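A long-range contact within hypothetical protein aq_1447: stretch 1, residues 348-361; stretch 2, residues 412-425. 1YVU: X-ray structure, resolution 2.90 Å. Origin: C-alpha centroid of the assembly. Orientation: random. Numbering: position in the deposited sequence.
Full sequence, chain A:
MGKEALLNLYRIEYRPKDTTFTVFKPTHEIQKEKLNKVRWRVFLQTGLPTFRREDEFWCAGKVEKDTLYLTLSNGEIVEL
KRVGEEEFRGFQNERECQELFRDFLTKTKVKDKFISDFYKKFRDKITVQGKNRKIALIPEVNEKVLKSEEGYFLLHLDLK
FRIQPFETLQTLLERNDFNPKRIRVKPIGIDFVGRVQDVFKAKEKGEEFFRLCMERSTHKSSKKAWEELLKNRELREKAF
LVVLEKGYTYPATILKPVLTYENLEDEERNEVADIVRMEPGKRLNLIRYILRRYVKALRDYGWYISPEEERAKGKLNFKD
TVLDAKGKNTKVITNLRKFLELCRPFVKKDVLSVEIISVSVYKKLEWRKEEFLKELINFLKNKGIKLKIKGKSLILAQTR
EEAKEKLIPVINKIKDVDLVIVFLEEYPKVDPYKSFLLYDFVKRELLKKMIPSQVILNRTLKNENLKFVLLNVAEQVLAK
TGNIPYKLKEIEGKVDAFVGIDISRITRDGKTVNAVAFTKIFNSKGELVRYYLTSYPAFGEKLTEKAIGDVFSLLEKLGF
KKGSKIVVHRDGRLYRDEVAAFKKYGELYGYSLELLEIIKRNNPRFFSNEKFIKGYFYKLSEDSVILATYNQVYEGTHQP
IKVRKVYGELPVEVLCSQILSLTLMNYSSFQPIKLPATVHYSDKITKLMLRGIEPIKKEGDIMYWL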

# COMPACT_ATOMS: atom_id res chain seq x y z
N LYS A 348 -17.88 -28.11 2.52
CA LYS A 348 -17.71 -28.10 1.07
C LYS A 348 -17.04 -29.40 0.64
O LYS A 348 -17.26 -29.88 -0.47
CB LYS A 348 -16.89 -26.89 0.62
CG LYS A 348 -16.86 -26.70 -0.91
CD LYS A 348 -16.21 -25.38 -1.32
CE LYS A 348 -17.09 -24.19 -1.00
NZ LYS A 348 -16.48 -22.93 -1.47
N LYS A 349 -16.21 -29.96 1.52
CA LYS A 349 -15.52 -31.22 1.26
C LYS A 349 -15.42 -32.02 2.56
O LYS A 349 -14.58 -31.73 3.42
CB LYS A 349 -14.14 -30.98 0.62
CG LYS A 349 -13.69 -32.16 -0.23
CD LYS A 349 -12.37 -31.95 -0.92
CE LYS A 349 -11.95 -33.22 -1.62
NZ LYS A 349 -10.69 -33.05 -2.42
N ASP A 350 -16.31 -33.01 2.70
CA ASP A 350 -16.39 -33.88 3.88
C ASP A 350 -15.12 -34.66 4.22
O ASP A 350 -14.82 -34.85 5.40
CB ASP A 350 -17.66 -34.79 3.88
CG ASP A 350 -18.07 -35.30 2.47
OD1 ASP A 350 -17.20 -35.76 1.70
OD2 ASP A 350 -19.30 -35.28 2.16
N VAL A 351 -14.35 -35.02 3.20
CA VAL A 351 -13.08 -35.77 3.32
C VAL A 351 -11.95 -34.97 2.67
O VAL A 351 -12.09 -34.53 1.53
CB VAL A 351 -13.23 -37.14 2.60
CG1 VAL A 351 -11.87 -37.78 2.25
CG2 VAL A 351 -14.03 -38.07 3.46
N LEU A 352 -10.80 -34.88 3.34
CA LEU A 352 -9.64 -34.13 2.81
C LEU A 352 -8.28 -34.86 2.67
O LEU A 352 -7.95 -35.73 3.47
CB LEU A 352 -9.42 -32.87 3.66
CG LEU A 352 -9.93 -31.48 3.31
CD1 LEU A 352 -11.33 -31.45 2.82
CD2 LEU A 352 -9.83 -30.71 4.56
N SER A 353 -7.49 -34.47 1.66
CA SER A 353 -6.16 -35.06 1.43
C SER A 353 -5.11 -34.03 1.84
O SER A 353 -5.01 -32.96 1.24
CB SER A 353 -5.99 -35.50 -0.04
OG SER A 353 -6.27 -34.45 -0.94
N VAL A 354 -4.38 -34.35 2.92
CA VAL A 354 -3.36 -33.47 3.51
C VAL A 354 -1.94 -34.02 3.45
O VAL A 354 -1.74 -35.22 3.62
CB VAL A 354 -3.71 -33.22 5.03
CG1 VAL A 354 -2.72 -32.29 5.72
CG2 VAL A 354 -5.10 -32.64 5.16
N GLU A 355 -0.97 -33.15 3.17
CA GLU A 355 0.47 -33.49 3.22
C GLU A 355 1.02 -32.77 4.48
O GLU A 355 0.52 -31.70 4.86
CB GLU A 355 1.22 -33.00 1.97
CG GLU A 355 1.46 -34.07 0.87
CD GLU A 355 2.90 -34.55 0.73
OE1 GLU A 355 3.84 -33.73 0.66
OE2 GLU A 355 3.09 -35.78 0.66
N ILE A 356 1.98 -33.38 5.17
CA ILE A 356 2.57 -32.78 6.37
C ILE A 356 4.06 -32.61 6.24
O ILE A 356 4.70 -33.37 5.50
CB ILE A 356 2.27 -33.64 7.64
CG1 ILE A 356 0.78 -33.63 7.94
CG2 ILE A 356 2.95 -33.08 8.86
CD1 ILE A 356 0.32 -34.87 8.53
N ILE A 357 4.60 -31.58 6.90
CA ILE A 357 6.04 -31.34 6.88
C ILE A 357 6.51 -30.91 8.25
O ILE A 357 5.89 -30.06 8.87
CB ILE A 357 6.54 -30.22 5.85
CG1 ILE A 357 6.23 -30.60 4.42
CG2 ILE A 357 8.08 -29.94 5.93
CD1 ILE A 357 4.97 -30.05 3.99
N SER A 358 7.63 -31.46 8.68
CA SER A 358 8.21 -31.08 9.93
C SER A 358 9.65 -30.77 9.72
O SER A 358 10.36 -31.44 8.99
CB SER A 358 8.06 -32.16 10.97
OG SER A 358 8.66 -33.31 10.45
N VAL A 359 10.02 -29.67 10.33
CA VAL A 359 11.33 -29.09 10.33
C VAL A 359 11.73 -29.28 11.80
O VAL A 359 11.16 -28.63 12.71
CB VAL A 359 11.15 -27.65 9.93
CG1 VAL A 359 12.17 -26.73 10.56
CG2 VAL A 359 11.12 -27.57 8.42
N SER A 360 12.67 -30.19 12.03
CA SER A 360 13.08 -30.52 13.38
C SER A 360 14.57 -30.40 13.64
O SER A 360 15.35 -30.18 12.71
CB SER A 360 12.63 -31.95 13.74
OG SER A 360 11.56 -32.40 12.92
N VAL A 361 14.94 -30.56 14.92
CA VAL A 361 16.32 -30.51 15.41
C VAL A 361 16.71 -31.85 16.10
O VAL A 361 17.49 -32.67 15.57
CB VAL A 361 16.54 -29.28 16.38
CG1 VAL A 361 17.87 -29.38 17.17
CG2 VAL A 361 16.54 -27.97 15.58
N ASN A 412 7.56 -30.59 -5.26
CA ASN A 412 6.84 -31.82 -5.59
C ASN A 412 5.47 -31.93 -4.93
O ASN A 412 4.71 -32.87 -5.21
CB ASN A 412 7.67 -33.03 -5.16
CG ASN A 412 9.11 -32.99 -5.68
OD1 ASN A 412 9.36 -33.08 -6.89
ND2 ASN A 412 10.08 -32.89 -4.76
N LYS A 413 5.14 -30.94 -4.10
CA LYS A 413 3.89 -30.97 -3.35
C LYS A 413 2.60 -30.57 -4.01
O LYS A 413 1.62 -30.26 -3.31
CB LYS A 413 4.05 -30.23 -2.05
CG LYS A 413 3.36 -30.89 -0.89
CD LYS A 413 3.77 -30.23 0.35
CE LYS A 413 5.27 -30.31 0.55
NZ LYS A 413 5.77 -29.06 1.18
N ILE A 414 2.56 -30.57 -5.33
CA ILE A 414 1.30 -30.21 -5.97
C ILE A 414 0.37 -31.42 -5.99
O ILE A 414 -0.84 -31.25 -6.02
CB ILE A 414 1.44 -29.53 -7.37
CG1 ILE A 414 2.69 -28.63 -7.39
CG2 ILE A 414 0.19 -28.64 -7.62
CD1 ILE A 414 2.78 -27.60 -8.56
N LYS A 415 0.98 -32.59 -5.77
CA LYS A 415 0.36 -33.93 -5.70
C LYS A 415 -1.14 -34.14 -6.00
O LYS A 415 -1.48 -35.02 -6.79
CB LYS A 415 0.77 -34.64 -4.40
CG LYS A 415 2.24 -35.01 -4.39
CD LYS A 415 2.68 -35.62 -3.09
CE LYS A 415 4.16 -35.91 -3.16
NZ LYS A 415 4.68 -36.52 -1.90
N ASP A 416 -1.97 -33.31 -5.34
CA ASP A 416 -3.44 -33.21 -5.43
C ASP A 416 -3.96 -32.78 -4.06
O ASP A 416 -5.17 -32.81 -3.81
CB ASP A 416 -4.13 -34.53 -5.84
CG ASP A 416 -5.37 -34.30 -6.70
OD1 ASP A 416 -5.89 -33.16 -6.76
OD2 ASP A 416 -5.81 -35.27 -7.34
N VAL A 417 -3.05 -32.33 -3.21
CA VAL A 417 -3.41 -31.91 -1.86
C VAL A 417 -4.41 -30.79 -1.71
O VAL A 417 -4.43 -29.85 -2.51
CB VAL A 417 -2.18 -31.60 -0.99
CG1 VAL A 417 -1.81 -32.80 -0.24
CG2 VAL A 417 -1.01 -31.11 -1.84
N ASP A 418 -5.28 -30.97 -0.72
CA ASP A 418 -6.33 -30.03 -0.37
C ASP A 418 -5.81 -29.03 0.66
O ASP A 418 -6.26 -27.88 0.71
CB ASP A 418 -7.53 -30.77 0.21
CG ASP A 418 -8.30 -31.56 -0.84
OD1 ASP A 418 -8.24 -31.25 -2.06
OD2 ASP A 418 -9.00 -32.51 -0.44
N LEU A 419 -4.87 -29.49 1.50
CA LEU A 419 -4.20 -28.69 2.55
C LEU A 419 -2.78 -29.22 2.75
O LEU A 419 -2.42 -30.31 2.28
CB LEU A 419 -4.98 -28.75 3.87
CG LEU A 419 -4.44 -28.00 5.11
CD1 LEU A 419 -4.38 -26.49 4.90
CD2 LEU A 419 -5.34 -28.30 6.26
N VAL A 420 -1.94 -28.42 3.40
CA VAL A 420 -0.57 -28.82 3.68
C VAL A 420 -0.28 -28.33 5.10
O VAL A 420 -0.39 -27.13 5.37
CB VAL A 420 0.44 -28.15 2.67
CG1 VAL A 420 1.88 -28.39 3.08
CG2 VAL A 420 0.25 -28.67 1.27
N ILE A 421 0.06 -29.24 6.01
CA ILE A 421 0.34 -28.76 7.36
C ILE A 421 1.83 -28.82 7.62
O ILE A 421 2.43 -29.88 7.54
CB ILE A 421 -0.46 -29.53 8.44
CG1 ILE A 421 -1.97 -29.52 8.09
CG2 ILE A 421 -0.22 -28.89 9.81
CD1 ILE A 421 -2.91 -30.14 9.15
N VAL A 422 2.42 -27.68 7.95
CA VAL A 422 3.85 -27.59 8.22
C VAL A 422 4.18 -27.19 9.65
O VAL A 422 3.75 -26.13 10.13
CB VAL A 422 4.57 -26.56 7.27
CG1 VAL A 422 6.13 -26.59 7.46
CG2 VAL A 422 4.21 -26.82 5.80
N PHE A 423 5.01 -28.01 10.29
CA PHE A 423 5.48 -27.75 11.65
C PHE A 423 6.94 -27.26 11.55
O PHE A 423 7.82 -28.05 11.20
CB PHE A 423 5.45 -29.02 12.51
CG PHE A 423 4.09 -29.57 12.76
CD1 PHE A 423 3.64 -30.68 12.02
CD2 PHE A 423 3.29 -29.07 13.79
CE1 PHE A 423 2.39 -31.31 12.32
CE2 PHE A 423 2.04 -29.68 14.12
CZ PHE A 423 1.59 -30.81 13.37
N LEU A 424 7.17 -25.98 11.84
CA LEU A 424 8.53 -25.43 11.78
C LEU A 424 9.19 -25.32 13.15
O LEU A 424 8.50 -25.05 14.13
CB LEU A 424 8.54 -24.04 11.15
CG LEU A 424 8.08 -23.82 9.71
CD1 LEU A 424 8.18 -22.34 9.49
CD2 LEU A 424 8.95 -24.55 8.70
N GLU A 425 10.51 -25.50 13.22
CA GLU A 425 11.24 -25.41 14.48
C GLU A 425 11.53 -23.97 14.86
O GLU A 425 12.00 -23.21 14.03
CB GLU A 425 12.55 -26.20 14.43
CG GLU A 425 13.20 -26.42 15.82
CD GLU A 425 12.42 -27.34 16.78
OE1 GLU A 425 11.76 -28.30 16.33
OE2 GLU A 425 12.49 -27.10 18.00

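Two neighbouring strands of one sheet, 351-360 and 419-424, run side by side in the same direction. Their axes come within 4.6 Å and differ by 8°. The register is in step: Val354 lies beside Leu419, Glu355 beside Val420, Ile356 beside Ile421, Ile357 beside Val422 and Ser358 beside Phe423. Together the two stretches bury 1026 Å² against each other.

The backbone ladder has the form usual for parallel strands. In stretch 1 the odd-numbered residues, Glu355 and Ile357, turn both N and O toward the partner. Glu355 O accepts from Ile421 N at 2.8 Å, and Ile357 N gives to Ile421 O at 2.8 Å. Ile357 O then takes Phe423 N at 2.6 Å, and Val359 N reaches Phe423 O at 2.9 Å. The rung nearer the N-terminal end is looser: Glu355 N to Leu419 O is a weak bond of 3.3 Å. Between the rungs, CA-H groups fill the gaps against carbonyl oxygens. The shortest such contact is Ile356 CA to Ile421 O, 3.1 Å. The ladder frays at the C-terminal end, where Val359 O and Glu425 N are 3.2 Å apart but at too poor an angle to bond.

Side chains alternate between the two faces. On the face of Val354, Ile356, Leu419, Ile421 and Phe423, the fit is staggered. Val354 CG2 is 4.1 Å from Leu419 CB, its register partner, and Val354 CG1 meets Ile421 CG1 at 3.7 Å, two residues further along. Ile356 repeats the step: its CG2 lies 3.9 Å from Phe423 CE1, at the edge of the ring and near its plane. Val354 and Ile356 thus each touch their register partner and also the next residue along that face. Ile421 is touched by both, since Ile356 CG1 also comes within 4.3 Å of Ile421 CB.

On the other face Ile357 forms a bump. The end of its side chain comes nearer to stretch 2 than its base does. Its CD1 sits over the notch formed by two valines, 3.6 Å from Val420 CG1 and 3.8 Å from Val422 CG2. Lys413 NZ also comes close to this methyl, 3.1 Å from Ile357 CD1, a tight contact in a poorly ordered lysine. Beyond the last bridge, Val359 points toward stretch 2, and its CG2 packs 3.7 Å from Leu424 CD2.

Glu355 shares the face of Ile357 and has the largest area covered by the partner stretch. Its CG rests 3.7 Å from Val417 CG1, while its OE2 forms a salt bridge with Lys415 NZ at 3.1 Å. The apolar part of the side chain is packed and its charge is paired.

Asp418 anchors the start of the contact. Its OD2 makes a salt bridge with Lys349 NZ at 2.7 Å and accepts Ser353 N at 3.2 Å. In return, Asp418 N gives to Ser353 O at 2.8 Å. Backbone and carboxylate together grip Ser353 just before the paired register begins.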